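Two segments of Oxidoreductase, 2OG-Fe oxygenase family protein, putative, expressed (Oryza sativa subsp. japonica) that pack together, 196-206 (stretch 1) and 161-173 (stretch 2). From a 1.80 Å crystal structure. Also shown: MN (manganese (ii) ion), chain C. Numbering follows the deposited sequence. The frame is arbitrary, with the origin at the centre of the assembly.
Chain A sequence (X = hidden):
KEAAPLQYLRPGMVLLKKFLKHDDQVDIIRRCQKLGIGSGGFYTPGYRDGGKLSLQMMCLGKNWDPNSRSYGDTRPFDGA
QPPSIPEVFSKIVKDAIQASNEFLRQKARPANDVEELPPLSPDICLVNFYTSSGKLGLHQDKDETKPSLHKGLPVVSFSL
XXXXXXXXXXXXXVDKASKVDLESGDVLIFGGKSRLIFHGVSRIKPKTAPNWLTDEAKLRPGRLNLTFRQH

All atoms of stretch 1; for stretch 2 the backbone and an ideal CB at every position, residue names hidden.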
# COMPACT_ATOMS: atom_id res chain seq x y z
N LEU A 196 9.56 6.91 -6.86
CA LEU A 196 8.95 8.23 -6.71
C LEU A 196 7.83 8.49 -7.72
O LEU A 196 7.55 9.64 -8.06
CB LEU A 196 10.03 9.31 -6.81
CG LEU A 196 10.91 9.38 -5.55
CD1 LEU A 196 11.92 10.52 -5.64
CD2 LEU A 196 10.02 9.55 -4.32
N ILE A 197 7.17 7.43 -8.21
CA ILE A 197 6.04 7.66 -9.11
C ILE A 197 4.97 8.46 -8.38
O ILE A 197 4.74 8.30 -7.17
CB ILE A 197 5.47 6.33 -9.64
CG1 ILE A 197 5.11 5.37 -8.49
CG2 ILE A 197 6.42 5.71 -10.65
CD1 ILE A 197 4.27 4.17 -8.93
N PHE A 198 4.31 9.33 -9.12
CA PHE A 198 3.05 9.89 -8.67
C PHE A 198 1.97 8.81 -8.77
O PHE A 198 1.93 8.05 -9.74
CB PHE A 198 2.66 11.10 -9.51
CG PHE A 198 3.39 12.37 -9.15
CD1 PHE A 198 4.65 12.63 -9.68
CD2 PHE A 198 2.82 13.31 -8.30
CE1 PHE A 198 5.33 13.80 -9.36
CE2 PHE A 198 3.50 14.49 -7.96
CZ PHE A 198 4.75 14.73 -8.49
N HIS A 199 1.10 8.73 -7.78
CA HIS A 199 0.13 7.63 -7.78
C HIS A 199 -1.06 8.00 -6.91
O HIS A 199 -1.01 8.94 -6.10
CB HIS A 199 0.76 6.32 -7.29
CG HIS A 199 1.35 6.42 -5.92
ND1 HIS A 199 2.59 6.96 -5.69
CD2 HIS A 199 0.83 6.11 -4.71
CE1 HIS A 199 2.83 6.96 -4.39
NE2 HIS A 199 1.77 6.46 -3.78
N GLY A 200 -2.15 7.27 -7.10
CA GLY A 200 -3.34 7.54 -6.31
C GLY A 200 -4.45 6.58 -6.67
O GLY A 200 -4.27 5.65 -7.46
N VAL A 201 -5.62 6.82 -6.08
CA VAL A 201 -6.77 5.95 -6.26
C VAL A 201 -7.89 6.82 -6.83
O VAL A 201 -8.38 7.73 -6.15
CB VAL A 201 -7.20 5.26 -4.95
CG1 VAL A 201 -8.52 4.52 -5.15
CG2 VAL A 201 -6.14 4.26 -4.50
N SER A 202 -8.26 6.56 -8.08
CA SER A 202 -9.27 7.40 -8.72
C SER A 202 -10.70 6.95 -8.44
O SER A 202 -11.63 7.75 -8.57
CB SER A 202 -9.04 7.44 -10.23
OG SER A 202 -9.04 6.13 -10.76
N ARG A 203 -10.88 5.69 -8.05
CA ARG A 203 -12.21 5.12 -7.92
C ARG A 203 -12.12 3.79 -7.19
O ARG A 203 -11.15 3.05 -7.37
CB ARG A 203 -12.82 4.91 -9.31
CG ARG A 203 -14.32 4.87 -9.37
CD ARG A 203 -14.72 4.65 -10.83
NE ARG A 203 -16.14 4.90 -11.08
CZ ARG A 203 -17.13 4.20 -10.55
NH1 ARG A 203 -16.85 3.20 -9.72
NH2 ARG A 203 -18.39 4.48 -10.84
N ILE A 204 -13.12 3.51 -6.37
CA ILE A 204 -13.35 2.18 -5.82
C ILE A 204 -14.51 1.57 -6.61
O ILE A 204 -15.55 2.21 -6.76
CB ILE A 204 -13.67 2.22 -4.31
CG1 ILE A 204 -12.61 3.01 -3.52
CG2 ILE A 204 -13.87 0.81 -3.77
CD1 ILE A 204 -11.20 2.41 -3.55
N LYS A 205 -14.31 0.36 -7.12
CA LYS A 205 -15.36 -0.32 -7.89
C LYS A 205 -16.32 -0.99 -6.92
O LYS A 205 -15.93 -1.95 -6.24
CB LYS A 205 -14.77 -1.36 -8.84
CG LYS A 205 -13.80 -0.80 -9.88
CD LYS A 205 -13.33 -1.90 -10.82
CE LYS A 205 -12.52 -1.36 -11.98
NZ LYS A 205 -13.26 -0.33 -12.75
N PRO A 206 -17.57 -0.55 -6.81
CA PRO A 206 -18.45 -1.13 -5.79
C PRO A 206 -18.79 -2.57 -6.11
O PRO A 206 -18.80 -2.99 -7.27
CB PRO A 206 -19.70 -0.23 -5.81
CG PRO A 206 -19.60 0.56 -7.07
CD PRO A 206 -18.16 0.65 -7.43
N UNK A 161 -10.59 -6.38 -0.44
CA UNK A 161 -11.95 -5.89 -0.55
C UNK A 161 -12.31 -5.47 -1.96
O UNK A 161 -11.95 -6.15 -2.93
CB UNK A 161 -12.16 -4.71 0.41
N UNK A 162 -13.03 -4.36 -2.10
CA UNK A 162 -13.38 -3.85 -3.42
C UNK A 162 -12.14 -3.44 -4.22
O UNK A 162 -11.13 -3.01 -3.67
CB UNK A 162 -14.33 -2.66 -3.28
N UNK A 163 -12.25 -3.57 -5.54
CA UNK A 163 -11.17 -3.21 -6.44
C UNK A 163 -10.97 -1.69 -6.48
O UNK A 163 -11.94 -0.93 -6.47
CB UNK A 163 -11.45 -3.75 -7.84
N UNK A 164 -9.70 -1.27 -6.51
CA UNK A 164 -9.36 0.14 -6.73
C UNK A 164 -8.87 0.33 -8.15
O UNK A 164 -8.15 -0.51 -8.68
CB UNK A 164 -8.30 0.61 -5.73
N UNK A 165 -9.27 1.45 -8.77
CA UNK A 165 -8.64 1.94 -9.99
C UNK A 165 -7.44 2.78 -9.55
O UNK A 165 -7.62 3.83 -8.91
CB UNK A 165 -9.61 2.75 -10.85
N UNK A 166 -6.23 2.31 -9.84
CA UNK A 166 -4.99 2.88 -9.32
C UNK A 166 -4.28 3.62 -10.45
O UNK A 166 -4.04 3.04 -11.51
CB UNK A 166 -4.09 1.80 -8.73
N UNK A 167 -3.97 4.90 -10.22
CA UNK A 167 -3.29 5.71 -11.22
C UNK A 167 -1.81 5.79 -10.88
O UNK A 167 -1.44 5.86 -9.71
CB UNK A 167 -3.90 7.11 -11.30
N UNK A 168 -0.96 5.82 -11.91
CA UNK A 168 0.46 6.01 -11.67
C UNK A 168 1.13 6.66 -12.88
O UNK A 168 0.73 6.44 -14.02
CB UNK A 168 1.13 4.67 -11.34
N UNK A 169 2.15 7.46 -12.60
CA UNK A 169 2.86 8.15 -13.67
C UNK A 169 4.00 8.96 -13.11
O UNK A 169 4.31 8.91 -11.92
CB UNK A 169 1.91 9.05 -14.46
N UNK A 170 4.62 9.74 -13.99
CA UNK A 170 5.80 10.48 -13.59
C UNK A 170 5.50 11.90 -13.12
O UNK A 170 6.41 12.56 -12.61
CB UNK A 170 6.79 10.53 -14.76
N UNK A 171 4.27 12.38 -13.29
CA UNK A 171 3.93 13.77 -13.02
C UNK A 171 2.56 13.85 -12.35
O UNK A 171 1.77 12.90 -12.35
CB UNK A 171 3.95 14.59 -14.31
N UNK A 172 2.28 15.03 -11.79
CA UNK A 172 1.00 15.31 -11.13
C UNK A 172 -0.02 15.81 -12.16
O UNK A 172 -0.47 16.96 -12.15
CB UNK A 172 1.18 16.34 -10.01
N UNK A 173 -0.41 14.90 -13.05
CA UNK A 173 -1.38 15.21 -14.10
C UNK A 173 -1.98 13.89 -14.58
O UNK A 173 -1.28 13.09 -15.21
CB UNK A 173 -0.73 15.98 -15.25
MN MN C . 1.26 6.76 -1.65

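Stretch 2 runs antiparallel to stretch 1. In its extended strand part, successive CB atoms point to alternate faces of the sheet. One face carries H199, V201 and I204; the other carries F198, R203 and K205.

Position 161 has phi 95°, which favours glycine, and nothing of stretch 1 is near. It is G161.

At 162 the CB points toward stretch 1, 3.5 Å from I204 CG2. Small or medium side chains would suit. It is D162, whose carboxylate is hydrogen-bonded outside this contact.

At 163 the ideal CB lies 4.0 Å from K205 CD. A beta-branched or apolar residue would suit the lysine's aliphatic part. It is T163; its CG2 is 3.8 Å from K205 CD, and its O accepts from K205 N (2.8 Å).

The CB at 164 is already 4.0 Å from both V201 CG1 and I204 CD1. A small apolar residue suits. It is A164, which touches both with its methyl.

Position 165 faces the side of R203 and K205, with K205 NZ 5.1 Å from the ideal CB. Two positive charges favour an acid, though a neutral acceptor could also serve. It is E165. OE2 forms a salt bridge with K205 NZ at 2.5 Å. OE2 also lies 4.4 Å from R203 NE, but no N-H of the guanidinium points at it.

Position 166 shares its face with H199 and V201. A large apolar or aromatic side chain could reach both. It is F166, with chi1 t. Its CZ lies 3.5 Å from H199 CB, the two rings meet rim to rim, and V201 CG2 sits at the ring edge.

Position 167 pairs with G200, which offers no side chain, and S202 OG is 5.3 Å from the ideal CB. Several medium or large residues would suit. It is L167, whose CD1 comes to 3.3 Å from S202 OG. L167 N donates to G200 O (2.9 Å).

At 168 the CB is 4.0 Å from I197 CD1 and 4.4 Å from H199 CB. Apolar or aromatic residues fit. It is Y168; CB meets I197, while the ring leads away.

Position 169 is nearly fully extended, phi -178° and psi -173°, a conformation easiest for glycine. It is G169. Its N donates to F198 O (2.9 Å).

Positions 170 and 171 point away, so many residues would do. They are D170 and V171.

At 172 the CB points sideways, 3.6 Å from F198 CE2. The contact is with the CB, and the rest of the side chain need not pack on the ring, so several polar or apolar residues would do. It is N172, whose backbone N lies over one face of the F198 ring.

Position 173 points away without contact; it is D173.

Stretch 2 (161-173) GDTAEFLYGDVND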
# COMPACT_ATOMS: atom_id res chain seq x y z
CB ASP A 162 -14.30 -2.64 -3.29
CG ASP A 162 -15.69 -3.02 -2.81
OD1 ASP A 162 -16.15 -4.15 -3.11
OD2 ASP A 162 -16.33 -2.16 -2.16
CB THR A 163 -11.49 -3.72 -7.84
OG1 THR A 163 -11.60 -5.16 -7.79
CG2 THR A 163 -10.43 -3.29 -8.86
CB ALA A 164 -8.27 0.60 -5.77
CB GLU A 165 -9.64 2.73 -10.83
CG GLU A 165 -10.79 1.85 -11.33
CD GLU A 165 -11.80 2.58 -12.22
OE1 GLU A 165 -11.42 3.57 -12.89
OE2 GLU A 165 -12.97 2.14 -12.26
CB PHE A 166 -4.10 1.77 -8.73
CG PHE A 166 -2.81 2.24 -8.11
CD1 PHE A 166 -2.79 2.72 -6.80
CD2 PHE A 166 -1.61 2.16 -8.81
CE1 PHE A 166 -1.60 3.13 -6.22
CE2 PHE A 166 -0.41 2.57 -8.21
CZ PHE A 166 -0.41 3.06 -6.92
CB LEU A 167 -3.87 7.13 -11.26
CG LEU A 167 -5.11 7.45 -12.12
CD1 LEU A 167 -6.11 6.32 -12.17
CD2 LEU A 167 -5.76 8.73 -11.62
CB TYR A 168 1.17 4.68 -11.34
CG TYR A 168 1.05 3.60 -12.39
CD1 TYR A 168 -0.09 2.80 -12.45
CD2 TYR A 168 2.08 3.36 -13.29
CE1 TYR A 168 -0.20 1.79 -13.42
CE2 TYR A 168 1.98 2.37 -14.25
CZ TYR A 168 0.84 1.59 -14.32
OH TYR A 168 0.76 0.60 -15.28
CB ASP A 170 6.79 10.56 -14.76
CG ASP A 170 7.30 9.20 -15.18
OD1 ASP A 170 7.69 8.42 -14.29
OD2 ASP A 170 7.29 8.93 -16.38
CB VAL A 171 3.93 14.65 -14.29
CG1 VAL A 171 5.32 14.76 -14.88
CG2 VAL A 171 2.91 14.15 -15.31
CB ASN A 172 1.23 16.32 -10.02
CG ASN A 172 -0.04 16.68 -9.29
OD1 ASN A 172 -0.95 15.87 -9.16
ND2 ASN A 172 -0.09 17.91 -8.79
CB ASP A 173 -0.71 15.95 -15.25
CG ASP A 173 -1.71 16.47 -16.30
OD1 ASP A 173 -2.85 15.97 -16.34
OD2 ASP A 173 -1.35 17.39 -17.07
O HOH W 1 1.89 4.58 -1.16
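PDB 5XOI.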